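Local coordinates for protein regulator of nonsense transcripts 2 (Homo sapiens, PDB 4CEM) that takes part in nonsense-mediated mRNA decay, represented here by the first of its three MIF4G domains, an all-helical module, at residues Asn43-Leu48 against Asn81-Ile86; Ser92-Lys97 against Pro122-Val127; Gln126-His131 against Ile143-Thr148; Ser190-Phe195 against Asn238-Tyr243. One frame throughout, in Å; residues are numbered along the deposited sequence.

In the fold
Contacts 2 and 4 are buried and contact 3 is partly buried, whereas the centre of contact 1 lies about 32 Å from the centre of the chain, at the surface. Contacts 2 and 3 overlap at Q126 and V127 on helix 120-137 and have their centres about 8 Å apart, joined by the probable hydrogen bond from K145 to V94. Contact 4 continues the packing farther along the chain, where I143 and R147 touch V191. Chemistry follows place: contacts 2 and 4 are apolar, contact 3 gathers around a lysine amine, and contact 1 mixes a weak asparagine amide bond with ring and methylene packing. I86 on S123 connects contact 1 to contact 2.

Contact 1 of 4, residues Asn43-Leu48 against Asn81-Ile86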
loop_
_atom_site.group_PDB
_atom_site.type_symbol
_atom_site.label_atom_id
_atom_site.label_comp_id
_atom_site.label_asym_id
_atom_site.label_seq_id
_atom_site.Cartn_x
_atom_site.Cartn_y
_atom_site.Cartn_z
ATOM N N ASN A 43 32.547 -19.741 -6.969
ATOM C CA ASN A 43 33.824 -19.057 -6.746
ATOM C C ASN A 43 33.641 -17.641 -6.193
ATOM O O ASN A 43 34.370 -17.221 -5.302
ATOM C CB ASN A 43 34.704 -19.065 -8.013
ATOM C CG ASN A 43 34.376 -17.933 -8.982
ATOM O OD1 ASN A 43 33.246 -17.428 -9.028
ATOM N ND2 ASN A 43 35.370 -17.533 -9.773
ATOM N N PHE A 44 32.655 -16.917 -6.714
ATOM C CA PHE A 44 32.360 -15.570 -6.245
ATOM C C PHE A 44 31.919 -15.609 -4.785
ATOM O O PHE A 44 32.341 -14.786 -3.982
ATOM C CB PHE A 44 31.272 -14.933 -7.119
ATOM C CG PHE A 44 30.844 -13.572 -6.661
ATOM C CD1 PHE A 44 29.844 -13.426 -5.711
ATOM C CD2 PHE A 44 31.436 -12.436 -7.175
ATOM C CE1 PHE A 44 29.448 -12.169 -5.277
ATOM C CE2 PHE A 44 31.038 -11.172 -6.753
ATOM C CZ PHE A 44 30.043 -11.043 -5.802
ATOM N N PHE A 45 31.064 -16.563 -4.445
ATOM C CA PHE A 45 30.579 -16.697 -3.073
ATOM C C PHE A 45 31.691 -17.063 -2.101
ATOM O O PHE A 45 31.642 -16.664 -0.938
ATOM C CB PHE A 45 29.436 -17.713 -3.001
ATOM C CG PHE A 45 28.146 -17.193 -3.567
ATOM C CD1 PHE A 45 27.403 -16.245 -2.868
ATOM C CD2 PHE A 45 27.694 -17.610 -4.808
ATOM C CE1 PHE A 45 26.224 -15.744 -3.390
ATOM C CE2 PHE A 45 26.518 -17.107 -5.338
ATOM C CZ PHE A 45 25.783 -16.175 -4.628
ATOM N N SER A 46 32.695 -17.796 -2.590
ATOM C CA SER A 46 33.861 -18.188 -1.784
ATOM C C SER A 46 34.551 -17.002 -1.151
ATOM O O SER A 46 35.021 -17.087 -0.020
ATOM C CB SER A 46 34.902 -18.909 -2.642
ATOM O OG SER A 46 34.302 -19.930 -3.404
ATOM N N ARG A 47 34.629 -15.909 -1.906
ATOM C CA ARG A 47 35.371 -14.729 -1.483
ATOM C C ARG A 47 34.582 -13.780 -0.597
ATOM O O ARG A 47 35.155 -12.841 -0.059
ATOM C CB ARG A 47 35.868 -13.953 -2.690
ATOM C CG ARG A 47 36.761 -14.750 -3.612
ATOM C CD ARG A 47 37.530 -13.804 -4.515
ATOM N NE ARG A 47 37.529 -14.258 -5.900
ATOM C CZ ARG A 47 37.844 -13.497 -6.949
ATOM N NH1 ARG A 47 38.200 -12.221 -6.790
ATOM N NH2 ARG A 47 37.812 -14.025 -8.172
ATOM N N LEU A 48 33.275 -13.982 -0.474
ATOM C CA LEU A 48 32.498 -13.228 0.499
ATOM C C LEU A 48 32.563 -14.042 1.777
ATOM O O LEU A 48 32.912 -15.225 1.737
ATOM C CB LEU A 48 31.060 -13.025 0.020
ATOM C CG LEU A 48 30.908 -12.357 -1.358
ATOM C CD1 LEU A 48 29.441 -12.168 -1.688
ATOM C CD2 LEU A 48 31.643 -11.024 -1.438
ATOM N N ASN A 81 28.313 -13.613 2.594
ATOM C CA ASN A 81 27.733 -14.763 1.903
ATOM C C ASN A 81 26.500 -15.182 2.679
ATOM O O ASN A 81 26.606 -15.859 3.694
ATOM C CB ASN A 81 28.732 -15.925 1.809
ATOM C CG ASN A 81 28.174 -17.122 1.054
ATOM O OD1 ASN A 81 26.963 -17.278 0.910
ATOM N ND2 ASN A 81 29.063 -17.966 0.557
ATOM N N LEU A 82 25.335 -14.776 2.191
ATOM C CA LEU A 82 24.069 -15.023 2.884
ATOM C C LEU A 82 23.368 -16.291 2.381
ATOM O O LEU A 82 22.205 -16.522 2.710
ATOM C CB LEU A 82 23.155 -13.793 2.748
ATOM C CG LEU A 82 23.532 -12.577 3.614
ATOM C CD1 LEU A 82 23.096 -11.276 2.962
ATOM C CD2 LEU A 82 22.942 -12.675 5.015
ATOM N N SER A 83 24.087 -17.116 1.614
ATOM C CA SER A 83 23.548 -18.359 1.052
ATOM C C SER A 83 22.751 -19.207 2.032
ATOM O O SER A 83 21.725 -19.767 1.656
ATOM C CB SER A 83 24.663 -19.230 0.478
ATOM O OG SER A 83 25.089 -18.747 -0.780
ATOM N N LYS A 84 23.224 -19.302 3.277
ATOM C CA LYS A 84 22.584 -20.137 4.288
ATOM C C LYS A 84 21.536 -19.415 5.122
ATOM O O LYS A 84 20.847 -20.059 5.912
ATOM C CB LYS A 84 23.640 -20.722 5.226
ATOM C CG LYS A 84 24.596 -21.707 4.567
ATOM C CD LYS A 84 25.664 -22.151 5.559
ATOM C CE LYS A 84 26.941 -22.630 4.875
ATOM N NZ LYS A 84 26.783 -23.955 4.205
ATOM N N TYR A 85 21.402 -18.097 4.967
ATOM C CA TYR A 85 20.582 -17.306 5.900
ATOM C C TYR A 85 19.347 -16.653 5.256
ATOM O O TYR A 85 18.754 -15.724 5.820
ATOM C CB TYR A 85 21.452 -16.259 6.597
ATOM C CG TYR A 85 22.702 -16.832 7.228
ATOM C CD1 TYR A 85 23.822 -17.126 6.449
ATOM C CD2 TYR A 85 22.768 -17.085 8.601
ATOM C CE1 TYR A 85 24.969 -17.653 7.015
ATOM C CE2 TYR A 85 23.916 -17.618 9.179
ATOM C CZ TYR A 85 25.011 -17.897 8.377
ATOM O OH TYR A 85 26.161 -18.420 8.914
ATOM N N ILE A 86 18.937 -17.175 4.104
ATOM C CA ILE A 86 17.794 -16.634 3.376
ATOM C C ILE A 86 16.548 -16.624 4.250
ATOM O O ILE A 86 15.953 -15.573 4.482
ATOM C CB ILE A 86 17.507 -17.424 2.071
ATOM C CG1 ILE A 86 18.662 -17.278 1.070
ATOM C CG2 ILE A 86 16.218 -16.946 1.419
ATOM C CD1 ILE A 86 18.898 -15.857 0.604
#
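A chi1 of -178° places CG of N81 opposite its backbone N and sends the amide across to F45, whose chi1 of -74° sets the ring beside its own backbone N. The amide and ring planes are 39° apart, so the two groups do not stack. ND2 of N81 reaches O of F45 at 3.3 Å, a weak hydrogen bond, and the same carbonyl accepts from N of L48. On the other branch, OD1 of N81 takes the backbone N of S83 at 3.0 Å, in the carbonyl plane. This Asx turn leads into the type I turn L82-Y85 just before helix 86-95 of the MIF4G domain. The S83 N bond holds OD1, while the weak ND2 bond adds little. Exchanging N81 for an alanine would probably cost F45 O its side-chain donor and S83 N its acceptor, leaving the turn less firmly set. OG of S83 lies over one face of the F45 ring, 4.0 Å from CD1 of F45, while CB of L48 meets CB of N81 at 4.1 Å.

Contact 2 of 4, residues Ser92-Lys97 against Pro122-Val127; sequences SIVEAK and PSLLQV
L124 opens the contact from the second segment, meeting I93 and V94 in a buried, apolar contact between segments 92-97 and 122-127, on helices 86-95 and 120-137. Helix 103-116 lies between these two in sequence, an order consistent with the stacked helical layers of the HEAT-like fold adopted by MIF4G domains. No hydrogen bond crosses between the segments, and their closest CA atoms, those of V94 and V127, are 7.4 Å apart, so methyl groups do the touching.

The CB of L124 does not aim directly at the facing helix, but a chi1 of -171° followed by a chi2 of 68° carries CD1 across. That one methyl has two neighbours: CG2 of I93 at 4.2 Å, where the side chains meet at about a right angle, and CG2 of V94 at 4.1 Å. L124 also packs on L156 of helix 143-158 and on F162 of the loop after it.

One turn later comes V127, directed toward the first segment and packing on V90 as well. The beta-branched V94 presents CG2 to both residues of this turn, while its CG1 is turned toward W128. Against the later of the two, CG2 of V94 lies 4.0 Å from CG1 of V127.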
loop_
_atom_site.group_PDB
_atom_site.type_symbol
_atom_site.label_atom_id
_atom_site.label_comp_id
_atom_site.label_asym_id
_atom_site.label_seq_id
_atom_site.Cartn_x
_atom_site.Cartn_y
_atom_site.Cartn_z
ATOM N N SER A 92 13.039 -11.474 8.942
ATOM C CA SER A 92 13.293 -10.102 9.403
ATOM C C SER A 92 12.576 -9.083 8.512
ATOM O O SER A 92 11.892 -8.192 8.996
ATOM C CB SER A 92 14.794 -9.808 9.406
ATOM O OG SER A 92 15.481 -10.653 10.312
ATOM N N ILE A 93 12.727 -9.245 7.203
ATOM C CA ILE A 93 12.113 -8.352 6.214
ATOM C C ILE A 93 10.585 -8.320 6.335
ATOM O O ILE A 93 9.987 -7.250 6.303
ATOM C CB ILE A 93 12.527 -8.748 4.772
ATOM C CG1 ILE A 93 14.011 -8.444 4.537
ATOM C CG2 ILE A 93 11.674 -8.031 3.737
ATOM C CD1 ILE A 93 14.590 -9.115 3.313
ATOM N N VAL A 94 9.949 -9.476 6.485
ATOM C CA VAL A 94 8.488 -9.506 6.577
ATOM C C VAL A 94 7.960 -8.907 7.889
ATOM O O VAL A 94 6.923 -8.244 7.898
ATOM C CB VAL A 94 7.934 -10.931 6.395
ATOM C CG1 VAL A 94 6.425 -10.944 6.593
ATOM C CG2 VAL A 94 8.300 -11.464 5.019
ATOM N N GLU A 95 8.675 -9.120 8.988
ATOM C CA GLU A 95 8.238 -8.623 10.300
ATOM C C GLU A 95 8.568 -7.144 10.518
ATOM O O GLU A 95 7.840 -6.448 11.213
ATOM C CB GLU A 95 8.866 -9.462 11.416
ATOM C CG GLU A 95 8.396 -10.919 11.434
ATOM C CD GLU A 95 9.436 -11.900 11.980
ATOM O OE1 GLU A 95 10.570 -11.475 12.323
ATOM O OE2 GLU A 95 9.114 -13.112 12.056
ATOM N N ALA A 96 9.665 -6.674 9.933
ATOM C CA ALA A 96 10.111 -5.293 10.107
ATOM C C ALA A 96 8.975 -4.275 9.950
ATOM O O ALA A 96 8.157 -4.378 9.042
ATOM C CB ALA A 96 11.224 -4.979 9.123
ATOM N N LYS A 97 8.934 -3.293 10.843
ATOM C CA LYS A 97 7.907 -2.252 10.815
ATOM C C LYS A 97 8.438 -1.049 10.048
ATOM O O LYS A 97 9.259 -0.288 10.555
ATOM C CB LYS A 97 7.520 -1.856 12.241
ATOM C CG LYS A 97 6.881 -2.990 13.033
ATOM C CD LYS A 97 7.191 -2.885 14.519
ATOM C CE LYS A 97 6.753 -4.132 15.274
ATOM N NZ LYS A 97 7.351 -4.187 16.639
ATOM N N PRO A 122 11.056 -17.231 -3.707
ATOM C CA PRO A 122 10.168 -18.290 -3.182
ATOM C C PRO A 122 9.995 -18.253 -1.656
ATOM O O PRO A 122 8.872 -18.373 -1.159
ATOM C CB PRO A 122 10.869 -19.577 -3.608
ATOM C CG PRO A 122 11.708 -19.192 -4.780
ATOM C CD PRO A 122 12.177 -17.799 -4.478
ATOM N N SER A 123 11.093 -18.057 -0.927
ATOM C CA SER A 123 11.026 -17.877 0.531
ATOM C C SER A 123 10.225 -16.644 0.934
ATOM O O SER A 123 9.358 -16.731 1.808
ATOM C CB SER A 123 12.425 -17.775 1.123
ATOM O OG SER A 123 13.285 -18.722 0.515
ATOM N N LEU A 124 10.514 -15.501 0.307
ATOM C CA LEU A 124 9.795 -14.247 0.609
ATOM C C LEU A 124 8.297 -14.432 0.401
ATOM O O LEU A 124 7.490 -14.131 1.287
ATOM C CB LEU A 124 10.309 -13.090 -0.259
ATOM C CG LEU A 124 9.807 -11.685 0.105
ATOM C CD1 LEU A 124 10.367 -11.241 1.446
ATOM C CD2 LEU A 124 10.149 -10.664 -0.976
ATOM N N LEU A 125 7.933 -14.948 -0.769
ATOM C CA LEU A 125 6.539 -15.228 -1.081
ATOM C C LEU A 125 5.946 -16.136 -0.023
ATOM O O LEU A 125 4.940 -15.797 0.595
ATOM C CB LEU A 125 6.421 -15.898 -2.450
ATOM C CG LEU A 125 5.033 -16.362 -2.881
ATOM C CD1 LEU A 125 4.088 -15.176 -2.974
ATOM C CD2 LEU A 125 5.120 -17.113 -4.207
ATOM N N GLN A 126 6.582 -17.282 0.193
ATOM C CA GLN A 126 6.042 -18.297 1.094
ATOM C C GLN A 126 5.841 -17.731 2.502
ATOM O O GLN A 126 4.789 -17.929 3.107
ATOM C CB GLN A 126 6.940 -19.539 1.091
ATOM C CG GLN A 126 6.397 -20.720 1.880
ATOM C CD GLN A 126 7.129 -20.945 3.198
ATOM O OE1 GLN A 126 6.366 -21.212 4.261
ATOM N NE2 GLN A 126 8.365 -20.893 3.260
ATOM N N VAL A 127 6.815 -16.968 2.984
ATOM C CA VAL A 127 6.737 -16.374 4.320
ATOM C C VAL A 127 5.686 -15.267 4.437
ATOM O O VAL A 127 5.116 -15.078 5.513
ATOM C CB VAL A 127 8.104 -15.833 4.784
ATOM C CG1 VAL A 127 8.003 -15.255 6.189
ATOM C CG2 VAL A 127 9.146 -16.939 4.748
#

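Contact 3 of 4, residues Gln126-His131 against Ile143-Thr148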
loop_
_atom_site.group_PDB
_atom_site.type_symbol
_atom_site.label_atom_id
_atom_site.label_comp_id
_atom_site.label_asym_id
_atom_site.label_seq_id
_atom_site.Cartn_x
_atom_site.Cartn_y
_atom_site.Cartn_z
ATOM N N GLN A 126 6.582 -17.282 0.193
ATOM C CA GLN A 126 6.042 -18.297 1.094
ATOM C C GLN A 126 5.841 -17.731 2.502
ATOM O O GLN A 126 4.789 -17.929 3.107
ATOM C CB GLN A 126 6.940 -19.539 1.091
ATOM C CG GLN A 126 6.397 -20.720 1.880
ATOM C CD GLN A 126 7.129 -20.945 3.198
ATOM O OE1 GLN A 126 6.366 -21.212 4.261
ATOM N NE2 GLN A 126 8.365 -20.893 3.260
ATOM N N VAL A 127 6.815 -16.968 2.984
ATOM C CA VAL A 127 6.737 -16.374 4.320
ATOM C C VAL A 127 5.686 -15.267 4.437
ATOM O O VAL A 127 5.116 -15.078 5.513
ATOM C CB VAL A 127 8.104 -15.833 4.784
ATOM C CG1 VAL A 127 8.003 -15.255 6.189
ATOM C CG2 VAL A 127 9.146 -16.939 4.748
ATOM N N TRP A 128 5.437 -14.532 3.354
ATOM C CA TRP A 128 4.302 -13.599 3.318
ATOM C C TRP A 128 2.983 -14.322 3.417
ATOM O O TRP A 128 2.062 -13.853 4.090
ATOM C CB TRP A 128 4.298 -12.751 2.041
ATOM C CG TRP A 128 5.126 -11.491 2.110
ATOM C CD1 TRP A 128 6.215 -11.151 1.325
ATOM C CD2 TRP A 128 4.944 -10.358 3.013
ATOM N NE1 TRP A 128 6.712 -9.926 1.676
ATOM C CE2 TRP A 128 5.997 -9.396 2.679
ATOM C CE3 TRP A 128 4.056 -10.056 4.028
ATOM C CZ2 TRP A 128 6.131 -8.192 3.347
ATOM C CZ3 TRP A 128 4.197 -8.839 4.694
ATOM C CH2 TRP A 128 5.213 -7.926 4.360
ATOM N N LYS A 129 2.858 -15.455 2.731
ATOM C CA LYS A 129 1.619 -16.232 2.797
ATOM C C LYS A 129 1.345 -16.718 4.224
ATOM O O LYS A 129 0.244 -16.526 4.740
ATOM C CB LYS A 129 1.654 -17.412 1.833
ATOM C CG LYS A 129 1.278 -17.070 0.408
ATOM C CD LYS A 129 1.386 -18.312 -0.463
ATOM C CE LYS A 129 1.162 -18.022 -1.936
ATOM N NZ LYS A 129 1.786 -19.082 -2.776
ATOM N N LYS A 130 2.345 -17.331 4.856
ATOM C CA LYS A 130 2.225 -17.750 6.257
ATOM C C LYS A 130 1.827 -16.561 7.127
ATOM O O LYS A 130 0.949 -16.669 7.983
ATOM C CB LYS A 130 3.543 -18.335 6.790
ATOM C CG LYS A 130 4.035 -19.599 6.092
ATOM C CD LYS A 130 3.169 -20.811 6.399
ATOM C CE LYS A 130 3.629 -22.028 5.607
ATOM N NZ LYS A 130 2.649 -23.152 5.678
ATOM N N HIS A 131 2.471 -15.422 6.897
ATOM C CA HIS A 131 2.210 -14.226 7.690
ATOM C C HIS A 131 0.770 -13.784 7.594
ATOM O O HIS A 131 0.196 -13.343 8.585
ATOM C CB HIS A 131 3.160 -13.106 7.272
ATOM C CG HIS A 131 2.999 -11.831 8.062
ATOM N ND1 HIS A 131 3.782 -11.528 9.113
ATOM C CD2 HIS A 131 2.123 -10.752 7.899
ATOM C CE1 HIS A 131 3.425 -10.321 9.606
ATOM N NE2 HIS A 131 2.407 -9.850 8.862
ATOM N N ILE A 143 -3.844 -2.655 11.645
ATOM C CA ILE A 143 -4.037 -2.034 10.332
ATOM C C ILE A 143 -2.790 -1.289 9.846
ATOM O O ILE A 143 -2.470 -1.316 8.655
ATOM C CB ILE A 143 -5.275 -1.097 10.351
ATOM C CG1 ILE A 143 -6.558 -1.934 10.219
ATOM C CG2 ILE A 143 -5.195 -0.049 9.248
ATOM C CD1 ILE A 143 -7.831 -1.124 10.114
ATOM N N THR A 144 -2.086 -0.645 10.774
ATOM C CA THR A 144 -0.864 0.090 10.460
ATOM C C THR A 144 0.129 -0.765 9.662
ATOM O O THR A 144 0.688 -0.306 8.665
ATOM C CB THR A 144 -0.183 0.599 11.749
ATOM O OG1 THR A 144 -1.161 1.212 12.597
ATOM C CG2 THR A 144 0.906 1.609 11.432
ATOM N N LYS A 145 0.326 -2.008 10.093
ATOM C CA LYS A 145 1.255 -2.927 9.420
ATOM C C LYS A 145 0.661 -3.478 8.118
ATOM O O LYS A 145 1.357 -3.538 7.097
ATOM C CB LYS A 145 1.653 -4.066 10.368
ATOM C CG LYS A 145 2.584 -5.128 9.790
ATOM C CD LYS A 145 3.973 -4.595 9.475
ATOM C CE LYS A 145 5.015 -5.712 9.430
ATOM N NZ LYS A 145 4.586 -6.907 8.641
ATOM N N LEU A 146 -0.610 -3.884 8.150
ATOM C CA LEU A 146 -1.295 -4.343 6.933
ATOM C C LEU A 146 -1.282 -3.269 5.836
ATOM O O LEU A 146 -1.188 -3.594 4.655
ATOM C CB LEU A 146 -2.741 -4.762 7.223
ATOM C CG LEU A 146 -3.595 -5.182 6.013
ATOM C CD1 LEU A 146 -3.055 -6.439 5.333
ATOM C CD2 LEU A 146 -5.037 -5.384 6.436
ATOM N N ARG A 147 -1.371 -1.998 6.221
ATOM C CA ARG A 147 -1.301 -0.920 5.237
ATOM C C ARG A 147 0.011 -0.985 4.469
ATOM O O ARG A 147 0.022 -1.106 3.240
ATOM C CB ARG A 147 -1.445 0.452 5.891
ATOM C CG ARG A 147 -1.569 1.568 4.869
ATOM C CD ARG A 147 -2.043 2.876 5.472
ATOM N NE ARG A 147 -0.910 3.651 5.962
ATOM C CZ ARG A 147 -0.572 3.811 7.240
ATOM N NH1 ARG A 147 -1.285 3.267 8.225
ATOM N NH2 ARG A 147 0.497 4.540 7.534
ATOM N N THR A 148 1.114 -0.923 5.208
ATOM C CA THR A 148 2.437 -0.974 4.608
ATOM C C THR A 148 2.652 -2.301 3.890
ATOM O O THR A 148 3.142 -2.325 2.760
ATOM C CB THR A 148 3.531 -0.756 5.662
ATOM O OG1 THR A 148 3.213 0.404 6.436
ATOM C CG2 THR A 148 4.882 -0.546 5.002
#
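The indole of W128 and the imidazole of H131, one helical turn apart, both approach the amine of K145. NZ of K145 stands 3.7 Å from NE2 of H131 and the same distance from CE1 of that ring, while CZ3 of W128 is more distant, 4.4 Å from the same NZ. Neither ring makes a hydrogen bond to the lysine; the contact is one of proximity and buries only 90 Å². V94 and D149 touch both rings as well.

Helices 120-137 and 143-158 follow each other in the chain and run antiparallel, as in the helical hairpins of MIF4G domains. The backbones stay apart here: the nearest CA atoms, of H131 and L146, are 10.5 Å apart, and long side chains bridge the gap. K145 does so with a chain bent at chi2 (67°) and chi4 (47°), which turns its amine toward the end of helix 86-95. There NZ of K145 has a probable hydrogen bond to O of V94, and it also forms a salt bridge with D149 on its own helix. The carbonyl belongs to the last turn of helix 86-95, whose C-terminal end would be expected to favour a positive charge.

Contact 4 of 4, residues Ser190-Phe195 against Asn238-Tyr243; sequences SVVISF and NLLKEY
Segments 190-195 and 238-243 are both helical throughout and run antiparallel, with their closest CA atoms, those of V192 and L240, 8.0 Å apart. Each continues its helix beyond the segment at both ends, and no hydrogen bond passes between them, so side chains alone make the contact. V192 points toward the other helix and meets L240 and Y243, residues one turn apart there.

The two methyls of V192 divide the work. With chi1 at 177°, CG1 lies opposite the backbone N and touches CD2 of L240 at 3.6 Å, the two side chains sliding past each other in opposite directions. CG2 sits over a face of the Y243 ring, 4.0 Å from the ring centroid and 15° off its normal, a CH-pi contact. Its nearest ring atom is CZ of Y243 at 3.9 Å, which places the methyl somewhat toward the hydroxyl end. This is close helix-helix packing in the interior of the all-helical MIF4G domain, joining helix 189-204 to the long helix 230-259. Helix 164-181 adds I178, which touches both V192 and Y243. The tyrosine ring also makes an edge-to-face contact with H186, and its OH makes a weak hydrogen bond to D182.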
loop_
_atom_site.group_PDB
_atom_site.type_symbol
_atom_site.label_atom_id
_atom_site.label_comp_id
_atom_site.label_asym_id
_atom_site.label_seq_id
_atom_site.Cartn_x
_atom_site.Cartn_y
_atom_site.Cartn_z
ATOM N N SER A 190 -8.249 3.720 5.010
ATOM C CA SER A 190 -6.916 4.293 4.832
ATOM C C SER A 190 -5.930 3.289 4.222
ATOM O O SER A 190 -4.981 3.678 3.547
ATOM C CB SER A 190 -6.371 4.794 6.169
ATOM O OG SER A 190 -5.993 3.702 6.985
ATOM N N VAL A 191 -6.148 2.001 4.474
ATOM C CA VAL A 191 -5.345 0.950 3.848
ATOM C C VAL A 191 -5.606 0.877 2.337
ATOM O O VAL A 191 -4.668 0.703 1.554
ATOM C CB VAL A 191 -5.586 -0.425 4.518
ATOM C CG1 VAL A 191 -5.023 -1.554 3.675
ATOM C CG2 VAL A 191 -4.961 -0.439 5.905
ATOM N N VAL A 192 -6.868 1.024 1.934
ATOM C CA VAL A 192 -7.233 0.977 0.514
ATOM C C VAL A 192 -6.785 2.243 -0.213
ATOM O O VAL A 192 -6.371 2.192 -1.370
ATOM C CB VAL A 192 -8.746 0.796 0.322
ATOM C CG1 VAL A 192 -9.103 0.817 -1.154
ATOM C CG2 VAL A 192 -9.200 -0.506 0.955
ATOM N N ILE A 193 -6.861 3.377 0.476
ATOM C CA ILE A 193 -6.445 4.647 -0.094
ATOM C C ILE A 193 -4.937 4.654 -0.329
ATOM O O ILE A 193 -4.476 4.989 -1.427
ATOM C CB ILE A 193 -6.860 5.820 0.807
ATOM C CG1 ILE A 193 -8.386 5.939 0.809
ATOM C CG2 ILE A 193 -6.229 7.112 0.319
ATOM C CD1 ILE A 193 -8.947 6.732 1.965
ATOM N N SER A 194 -4.179 4.268 0.698
ATOM C CA SER A 194 -2.720 4.179 0.596
ATOM C C SER A 194 -2.331 3.283 -0.574
ATOM O O SER A 194 -1.551 3.677 -1.434
ATOM C CB SER A 194 -2.108 3.643 1.899
ATOM O OG SER A 194 -0.761 3.222 1.714
ATOM N N PHE A 195 -2.897 2.085 -0.611
ATOM C CA PHE A 195 -2.652 1.160 -1.708
ATOM C C PHE A 195 -2.925 1.800 -3.070
ATOM O O PHE A 195 -2.138 1.651 -4.008
ATOM C CB PHE A 195 -3.532 -0.074 -1.558
ATOM C CG PHE A 195 -3.496 -0.983 -2.747
ATOM C CD1 PHE A 195 -2.436 -1.851 -2.936
ATOM C CD2 PHE A 195 -4.519 -0.962 -3.685
ATOM C CE1 PHE A 195 -2.397 -2.689 -4.033
ATOM C CE2 PHE A 195 -4.486 -1.796 -4.787
ATOM C CZ PHE A 195 -3.421 -2.662 -4.960
ATOM N N ASN A 238 -12.245 -3.633 -10.426
ATOM C CA ASN A 238 -13.569 -4.080 -9.965
ATOM C C ASN A 238 -13.702 -4.088 -8.436
ATOM O O ASN A 238 -14.667 -3.540 -7.893
ATOM C CB ASN A 238 -13.912 -5.466 -10.517
ATOM C CG ASN A 238 -13.938 -5.506 -12.035
ATOM O OD1 ASN A 238 -14.041 -4.469 -12.704
ATOM N ND2 ASN A 238 -13.838 -6.710 -12.588
ATOM N N LEU A 239 -12.732 -4.689 -7.750
ATOM C CA LEU A 239 -12.745 -4.726 -6.278
ATOM C C LEU A 239 -12.807 -3.320 -5.693
ATOM O O LEU A 239 -13.609 -3.043 -4.798
ATOM C CB LEU A 239 -11.518 -5.459 -5.726
ATOM C CG LEU A 239 -11.441 -6.971 -5.957
ATOM C CD1 LEU A 239 -10.209 -7.534 -5.261
ATOM C CD2 LEU A 239 -12.701 -7.691 -5.483
ATOM N N LEU A 240 -11.974 -2.429 -6.215
ATOM C CA LEU A 240 -11.908 -1.065 -5.699
ATOM C C LEU A 240 -13.231 -0.308 -5.865
ATOM O O LEU A 240 -13.649 0.400 -4.953
ATOM C CB LEU A 240 -10.755 -0.303 -6.356
ATOM C CG LEU A 240 -9.371 -0.845 -5.983
ATOM C CD1 LEU A 240 -8.321 -0.345 -6.962
ATOM C CD2 LEU A 240 -9.008 -0.465 -4.554
ATOM N N LYS A 241 -13.885 -0.465 -7.014
ATOM C CA LYS A 241 -15.182 0.188 -7.262
ATOM C C LYS A 241 -16.260 -0.377 -6.361
ATOM O O LYS A 241 -17.073 0.356 -5.800
ATOM C CB LYS A 241 -15.607 0.048 -8.731
ATOM C CG LYS A 241 -15.335 1.300 -9.559
ATOM C CD LYS A 241 -14.747 0.992 -10.931
ATOM C CE LYS A 241 -14.333 2.269 -11.653
ATOM N NZ LYS A 241 -13.546 1.973 -12.881
ATOM N N GLU A 242 -16.248 -1.695 -6.234
ATOM C CA GLU A 242 -17.155 -2.411 -5.359
ATOM C C GLU A 242 -16.961 -1.978 -3.905
ATOM O O GLU A 242 -17.935 -1.786 -3.178
ATOM C CB GLU A 242 -16.898 -3.901 -5.514
ATOM C CG GLU A 242 -17.947 -4.804 -4.923
ATOM C CD GLU A 242 -17.484 -6.242 -4.954
ATOM O OE1 GLU A 242 -16.881 -6.642 -5.975
ATOM O OE2 GLU A 242 -17.703 -6.961 -3.958
ATOM N N TYR A 243 -15.709 -1.819 -3.487
ATOM C CA TYR A 243 -15.416 -1.256 -2.169
ATOM C C TYR A 243 -15.948 0.161 -2.094
ATOM O O TYR A 243 -16.607 0.539 -1.129
ATOM C CB TYR A 243 -13.915 -1.229 -1.898
ATOM C CG TYR A 243 -13.558 -0.743 -0.510
ATOM C CD1 TYR A 243 -13.439 -1.638 0.552
ATOM C CD2 TYR A 243 -13.330 0.603 -0.257
ATOM C CE1 TYR A 243 -13.108 -1.203 1.824
ATOM C CE2 TYR A 243 -12.994 1.051 1.011
ATOM C CZ TYR A 243 -12.885 0.146 2.052
ATOM O OH TYR A 243 -12.556 0.582 3.319
#